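Local coordinates for protein GH61E (Thielavia terrestris, PDB 3EJA), which cleaves cellulose-type polysaccharides oxidatively as a copper-dependent lytic polysaccharide monooxygenase of family AA9 (formerly GH61), at residues P71-M76 / E137-H142; L133-Q138 / F152-A157. All blocks are in the same frame, centred on the assembly; numbering follows the deposited sequence.

Contacts 1 and 2 flank one central strand, 130-140, with strand 72-78 along one edge and strand 151-162 along the other, and they share E137 and Q138; their centres are 8 Å apart. Besides the shared residues, Y75 O lies 2.8 Å from R135 N, a probable hydrogen bond, and I139 CD1 packs 3.6 Å from F152 CE2. Both contacts lead to the metal site at the same end of the sheet. In contact 2 the side chain of Y153 comes within about 3 Å of the bound magnesium ion, which occupies the site expected to hold copper. In contact 1 the side chain of Q138 stays about 8 Å from the metal, while H142 probably belongs to the O2-binding site.

Contact 1 of 2, residues P71-M76 / E137-H142; sequences PVQFYM and EQIGLH. With SO4 (sulfate ion), chain I.
E137 OE2 is hydrogen-bonded to Q73 NE2 across the contact and, in addition, to the hydroxyl of Y179. Q73 NE2 sits 2.8 Å from E137 OE2, the angle at the hydrogen is 161°, and the donor arrives nearly along the C-O bond direction. The two side chains run alongside each other and point the same way, with amide and carboxylate only 22° from coplanar. E137 reaches this place because CG is anti to the backbone N (chi1 168°) and the chain stays extended. The Q73 amide is pinned further by P201 O at NE2 and N200 ND2 at OE1, which fixes its rotation. Y75 brings its ring edge, CE1, to 4.1 Å from E137 OE2, and its own hydroxyl bonds to Y179.

On the other face V72 CG2 meets Q138 CG at 3.5 Å, the side chains crossing at about a right angle; the polar end of Q138 bonds to Y2 OH. Antiparallel pairing is carried by Q73 N to E137 O and I139 N to P71 O, each 3.0 Å, with a weak return bond from E137 N to Q73 O. Where strand 72-78 begins and strand 130-140 ends, P71 CD touches L141 CD1 at 3.9 Å. Beyond, H142 NE2 is hydrogen-bonded to O3 of a sulfate ion, probably from the crystallisation liquor, at 2.8 Å; Q151 NE2 holds the same ion.

An alanine in place of Q73 would probably leave E137 OE2 with one donor fewer, and N200 ND2 and P201 O without the amide they bond to here. With R135 salt-bridged to OE1, the buried carboxylate has partners on both oxygens, which is likely to stabilise its ionised form.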
loop_
_atom_site.group_PDB
_atom_site.type_symbol
_atom_site.label_atom_id
_atom_site.label_comp_id
_atom_site.label_asym_id
_atom_site.label_seq_id
_atom_site.Cartn_x
_atom_site.Cartn_y
_atom_site.Cartn_z
ATOM N N PRO A 71 -5.821 -6.725 6.254
ATOM C CA PRO A 71 -5.565 -6.796 4.819
ATOM C C PRO A 71 -4.250 -6.144 4.374
ATOM O O PRO A 71 -3.782 -5.178 4.995
ATOM C CB PRO A 71 -6.736 -6.005 4.224
ATOM C CG PRO A 71 -7.036 -4.972 5.268
ATOM C CD PRO A 71 -6.807 -5.671 6.585
ATOM N N VAL A 72 -3.693 -6.681 3.291
ATOM C CA VAL A 72 -2.603 -6.064 2.539
ATOM C C VAL A 72 -3.203 -5.497 1.254
ATOM O O VAL A 72 -3.980 -6.175 0.557
ATOM C CB VAL A 72 -1.488 -7.102 2.200
ATOM C CG1 VAL A 72 -0.496 -6.548 1.164
ATOM C CG2 VAL A 72 -0.748 -7.519 3.469
ATOM N N GLN A 73 -2.857 -4.247 0.945
ATOM C CA GLN A 73 -3.303 -3.605 -0.285
ATOM C C GLN A 73 -2.139 -2.866 -0.938
ATOM O O GLN A 73 -1.242 -2.385 -0.238
ATOM C CB GLN A 73 -4.469 -2.643 0.006
ATOM C CG GLN A 73 -5.575 -3.271 0.891
ATOM C CD GLN A 73 -6.865 -2.479 0.906
ATOM O OE1 GLN A 73 -7.928 -3.023 0.616
ATOM N NE2 GLN A 73 -6.783 -1.189 1.238
ATOM N N PHE A 74 -2.142 -2.808 -2.272
ATOM C CA PHE A 74 -1.139 -2.032 -3.014
ATOM C C PHE A 74 -1.824 -1.037 -3.945
ATOM O O PHE A 74 -2.828 -1.365 -4.576
ATOM C CB PHE A 74 -0.185 -2.950 -3.808
ATOM C CG PHE A 74 0.673 -3.824 -2.932
ATOM C CD1 PHE A 74 1.852 -3.331 -2.375
ATOM C CD2 PHE A 74 0.280 -5.131 -2.634
ATOM C CE1 PHE A 74 2.644 -4.126 -1.545
ATOM C CE2 PHE A 74 1.054 -5.931 -1.798
ATOM C CZ PHE A 74 2.239 -5.433 -1.251
ATOM N N TYR A 75 -1.281 0.179 -4.008
ATOM C CA TYR A 75 -1.768 1.203 -4.922
ATOM C C TYR A 75 -0.612 1.726 -5.776
ATOM O O TYR A 75 0.551 1.584 -5.414
ATOM C CB TYR A 75 -2.352 2.392 -4.158
ATOM C CG TYR A 75 -3.610 2.162 -3.339
ATOM C CD1 TYR A 75 -3.580 1.422 -2.145
ATOM C CD2 TYR A 75 -4.812 2.746 -3.723
ATOM C CE1 TYR A 75 -4.747 1.250 -1.362
ATOM C CE2 TYR A 75 -5.979 2.585 -2.961
ATOM C CZ TYR A 75 -5.940 1.844 -1.789
ATOM O OH TYR A 75 -7.097 1.720 -1.056
ATOM N N MET A 76 -0.947 2.337 -6.907
ATOM C CA MET A 76 0.036 2.988 -7.767
ATOM C C MET A 76 -0.430 4.391 -8.162
ATOM O O MET A 76 -1.627 4.675 -8.152
ATOM C CB MET A 76 0.285 2.154 -9.027
ATOM C CG MET A 76 0.977 0.813 -8.769
ATOM S SD MET A 76 1.138 -0.167 -10.270
ATOM C CE MET A 76 2.593 0.609 -11.011
ATOM N N GLU A 137 0.754 -1.262 1.760
ATOM C CA GLU A 137 -0.018 -1.058 2.961
ATOM C C GLU A 137 -0.412 -2.385 3.605
ATOM O O GLU A 137 -0.828 -3.304 2.908
ATOM C CB GLU A 137 -1.275 -0.269 2.593
ATOM C CG GLU A 137 -2.351 -0.203 3.645
ATOM C CD GLU A 137 -3.585 0.468 3.103
ATOM O OE1 GLU A 137 -3.706 1.683 3.291
ATOM O OE2 GLU A 137 -4.405 -0.202 2.448
ATOM N N GLN A 138 -0.282 -2.472 4.927
ATOM C CA GLN A 138 -0.989 -3.501 5.697
ATOM C C GLN A 138 -1.690 -2.804 6.851
ATOM O O GLN A 138 -1.129 -1.902 7.466
ATOM C CB GLN A 138 -0.062 -4.612 6.199
ATOM C CG GLN A 138 -0.809 -5.918 6.577
ATOM C CD GLN A 138 -1.131 -6.042 8.057
ATOM O OE1 GLN A 138 -0.563 -5.335 8.899
ATOM N NE2 GLN A 138 -2.029 -6.987 8.391
ATOM N N ILE A 139 -2.937 -3.203 7.100
ATOM C CA ILE A 139 -3.746 -2.587 8.147
ATOM C C ILE A 139 -3.954 -3.578 9.288
ATOM O O ILE A 139 -4.749 -4.513 9.164
ATOM C CB ILE A 139 -5.121 -2.093 7.595
ATOM C CG1 ILE A 139 -4.938 -1.349 6.263
ATOM C CG2 ILE A 139 -5.837 -1.232 8.642
ATOM C CD1 ILE A 139 -6.245 -0.983 5.547
ATOM N N GLY A 140 -3.233 -3.371 10.388
ATOM C CA GLY A 140 -3.384 -4.194 11.594
ATOM C C GLY A 140 -4.688 -3.859 12.287
ATOM O O GLY A 140 -4.913 -2.696 12.666
ATOM N N LEU A 141 -5.541 -4.869 12.442
ATOM C CA LEU A 141 -6.898 -4.682 12.995
ATOM C C LEU A 141 -7.119 -5.254 14.412
ATOM O O LEU A 141 -8.260 -5.308 14.910
ATOM C CB LEU A 141 -7.934 -5.259 12.018
ATOM C CG LEU A 141 -7.998 -4.667 10.604
ATOM C CD1 LEU A 141 -9.014 -5.433 9.753
ATOM C CD2 LEU A 141 -8.353 -3.173 10.654
ATOM N N HIS A 142 -6.027 -5.665 15.061
ATOM C CA HIS A 142 -6.080 -6.332 16.375
ATOM C C HIS A 142 -6.590 -5.449 17.526
ATOM O O HIS A 142 -7.074 -5.962 18.538
ATOM C CB HIS A 142 -4.708 -6.932 16.730
ATOM C CG HIS A 142 -3.586 -5.944 16.666
ATOM N ND1 HIS A 142 -3.158 -5.380 15.483
ATOM C CD2 HIS A 142 -2.804 -5.417 17.638
ATOM C CE1 HIS A 142 -2.171 -4.541 15.731
ATOM N NE2 HIS A 142 -1.933 -4.548 17.031
HETATM S S SO4 I . -0.128 -2.996 19.943
HETATM O O1 SO4 I . -1.065 -1.916 19.646
HETATM O O2 SO4 I . -0.678 -3.814 21.018
HETATM O O3 SO4 I . 0.101 -3.797 18.746
HETATM O O4 SO4 I . 1.146 -2.425 20.381
#

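Contact 2 of 2, residues L133-Q138 / F152-A157; sequences LLRAEQ and FYISCA
F152 presents its ring edge to E137, with CD2 3.8 Å from OE1; the oxygen lies near the ring plane, although ring and carboxylate are turned 59° from each other. Y153 and Q138 form a hydrogen-bonded antiparallel pair, and the bond from Y153 N to Q138 O is 2.8 Å long and nearly straight at 176°. The tyrosine ring lies alongside the Q138 amide, its CD2 3.8 Å from OE1, while its hydroxyl bonds to Q151 OE1.

I154, on the E137 and R135 face, sets CD1 3.6 Å from R135 NH2, approaching the guanidinium obliquely. R135 is extended from CG to NE, which takes its guanidinium outward from the sheet and forward to E137, where R135 NH2 makes a salt bridge of 2.7 Å with E137 OE1, coming from above the carboxylate plane, with a weaker bond from NH1. I36 O also accepts from NH2, and F175 makes a cation-pi contact with this arginine.

S155 pairs with A136 through A136 N to S155 O, 2.8 Å, and a longer return bond; its OG is tied to W4 O and Y60 OH. C156 points back to the arginine face, where SG packs 3.8 Å from R135 CB and is joined by disulfide to C38. A157 closes the segment with bonds to L134 in both directions and an apolar contact in which the A157 methyl, CB, lies 4.4 Å from the L134 methylene, CB.

L134, A136 and A157 turn toward strands of the opposing sheet, among them 57-63, whereas R135, I154 and C156 turn away from it. This is an antiparallel beta hairpin in the fibronectin type III-like sandwich of AA9 enzymes, and it delivers Y153 to the magnesium ion beside H1 and H68.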
loop_
_atom_site.group_PDB
_atom_site.type_symbol
_atom_site.label_atom_id
_atom_site.label_comp_id
_atom_site.label_asym_id
_atom_site.label_seq_id
_atom_site.Cartn_x
_atom_site.Cartn_y
_atom_site.Cartn_z
ATOM N N LEU A 133 4.845 5.678 -8.444
ATOM C CA LEU A 133 5.021 5.330 -7.048
ATOM C C LEU A 133 4.139 4.109 -6.776
ATOM O O LEU A 133 3.001 4.041 -7.245
ATOM C CB LEU A 133 4.618 6.494 -6.132
ATOM C CG LEU A 133 5.441 7.789 -6.135
ATOM C CD1 LEU A 133 4.758 8.888 -5.309
ATOM C CD2 LEU A 133 6.866 7.542 -5.634
ATOM N N LEU A 134 4.684 3.151 -6.033
ATOM C CA LEU A 134 3.956 1.958 -5.631
ATOM C C LEU A 134 3.839 1.953 -4.107
ATOM O O LEU A 134 4.838 1.829 -3.388
ATOM C CB LEU A 134 4.670 0.696 -6.138
ATOM C CG LEU A 134 4.158 -0.675 -5.662
ATOM C CD1 LEU A 134 2.723 -0.957 -6.149
ATOM C CD2 LEU A 134 5.124 -1.770 -6.113
ATOM N N ARG A 135 2.613 2.105 -3.622
ATOM C CA ARG A 135 2.347 2.207 -2.194
ATOM C C ARG A 135 2.004 0.839 -1.611
ATOM O O ARG A 135 1.075 0.175 -2.095
ATOM C CB ARG A 135 1.208 3.208 -1.956
ATOM C CG ARG A 135 0.751 3.351 -0.510
ATOM C CD ARG A 135 -0.432 4.324 -0.419
ATOM N NE ARG A 135 -0.901 4.483 0.962
ATOM C CZ ARG A 135 -1.815 3.701 1.537
ATOM N NH1 ARG A 135 -2.386 2.714 0.853
ATOM N NH2 ARG A 135 -2.171 3.909 2.797
ATOM N N ALA A 136 2.760 0.434 -0.586
ATOM C CA ALA A 136 2.503 -0.807 0.164
ATOM C C ALA A 136 1.762 -0.457 1.431
ATOM O O ALA A 136 2.087 0.534 2.091
ATOM C CB ALA A 136 3.808 -1.522 0.516
ATOM N N GLU A 137 0.754 -1.262 1.760
ATOM C CA GLU A 137 -0.018 -1.058 2.961
ATOM C C GLU A 137 -0.412 -2.385 3.605
ATOM O O GLU A 137 -0.828 -3.304 2.908
ATOM C CB GLU A 137 -1.275 -0.269 2.593
ATOM C CG GLU A 137 -2.351 -0.203 3.645
ATOM C CD GLU A 137 -3.585 0.468 3.103
ATOM O OE1 GLU A 137 -3.706 1.683 3.291
ATOM O OE2 GLU A 137 -4.405 -0.202 2.448
ATOM N N GLN A 138 -0.282 -2.472 4.927
ATOM C CA GLN A 138 -0.989 -3.501 5.697
ATOM C C GLN A 138 -1.690 -2.804 6.851
ATOM O O GLN A 138 -1.129 -1.902 7.466
ATOM C CB GLN A 138 -0.062 -4.612 6.199
ATOM C CG GLN A 138 -0.809 -5.918 6.577
ATOM C CD GLN A 138 -1.131 -6.042 8.057
ATOM O OE1 GLN A 138 -0.563 -5.335 8.899
ATOM N NE2 GLN A 138 -2.029 -6.987 8.391
ATOM N N PHE A 152 -1.676 1.309 10.483
ATOM C CA PHE A 152 -1.228 1.256 9.087
ATOM C C PHE A 152 0.287 1.138 8.970
ATOM O O PHE A 152 1.025 1.986 9.474
ATOM C CB PHE A 152 -1.730 2.490 8.307
ATOM C CG PHE A 152 -3.232 2.553 8.185
ATOM C CD1 PHE A 152 -4.012 3.017 9.247
ATOM C CD2 PHE A 152 -3.865 2.152 7.009
ATOM C CE1 PHE A 152 -5.404 3.064 9.149
ATOM C CE2 PHE A 152 -5.259 2.196 6.894
ATOM C CZ PHE A 152 -6.035 2.652 7.969
ATOM N N TYR A 153 0.728 0.078 8.296
ATOM C CA TYR A 153 2.142 -0.154 8.010
ATOM C C TYR A 153 2.333 0.067 6.519
ATOM O O TYR A 153 1.757 -0.657 5.709
ATOM C CB TYR A 153 2.559 -1.570 8.456
ATOM C CG TYR A 153 2.355 -1.772 9.940
ATOM C CD1 TYR A 153 3.344 -1.393 10.848
ATOM C CD2 TYR A 153 1.155 -2.298 10.442
ATOM C CE1 TYR A 153 3.159 -1.540 12.211
ATOM C CE2 TYR A 153 0.960 -2.451 11.817
ATOM C CZ TYR A 153 1.969 -2.070 12.688
ATOM O OH TYR A 153 1.807 -2.218 14.046
ATOM N N ILE A 154 3.117 1.096 6.176
ATOM C CA ILE A 154 3.144 1.686 4.829
ATOM C C ILE A 154 4.564 2.002 4.349
ATOM O O ILE A 154 5.419 2.355 5.148
ATOM C CB ILE A 154 2.317 3.036 4.803
ATOM C CG1 ILE A 154 0.816 2.782 5.035
ATOM C CG2 ILE A 154 2.526 3.837 3.493
ATOM C CD1 ILE A 154 0.078 4.003 5.611
ATOM N N SER A 155 4.788 1.893 3.041
ATOM C CA SER A 155 5.908 2.576 2.373
ATOM C C SER A 155 5.592 2.788 0.883
ATOM O O SER A 155 4.599 2.263 0.379
ATOM C CB SER A 155 7.228 1.817 2.550
ATOM O OG SER A 155 7.291 0.721 1.672
ATOM N N CYS A 156 6.434 3.548 0.182
ATOM C CA CYS A 156 6.270 3.720 -1.262
ATOM C C CYS A 156 7.561 3.490 -2.025
ATOM O O CYS A 156 8.615 4.020 -1.653
ATOM C CB CYS A 156 5.735 5.110 -1.599
ATOM S SG CYS A 156 4.081 5.474 -0.971
ATOM N N ALA A 157 7.463 2.703 -3.093
ATOM C CA ALA A 157 8.613 2.382 -3.937
ATOM C C ALA A 157 8.568 3.208 -5.218
ATOM O O ALA A 157 7.488 3.606 -5.665
ATOM C CB ALA A 157 8.632 0.890 -4.273
#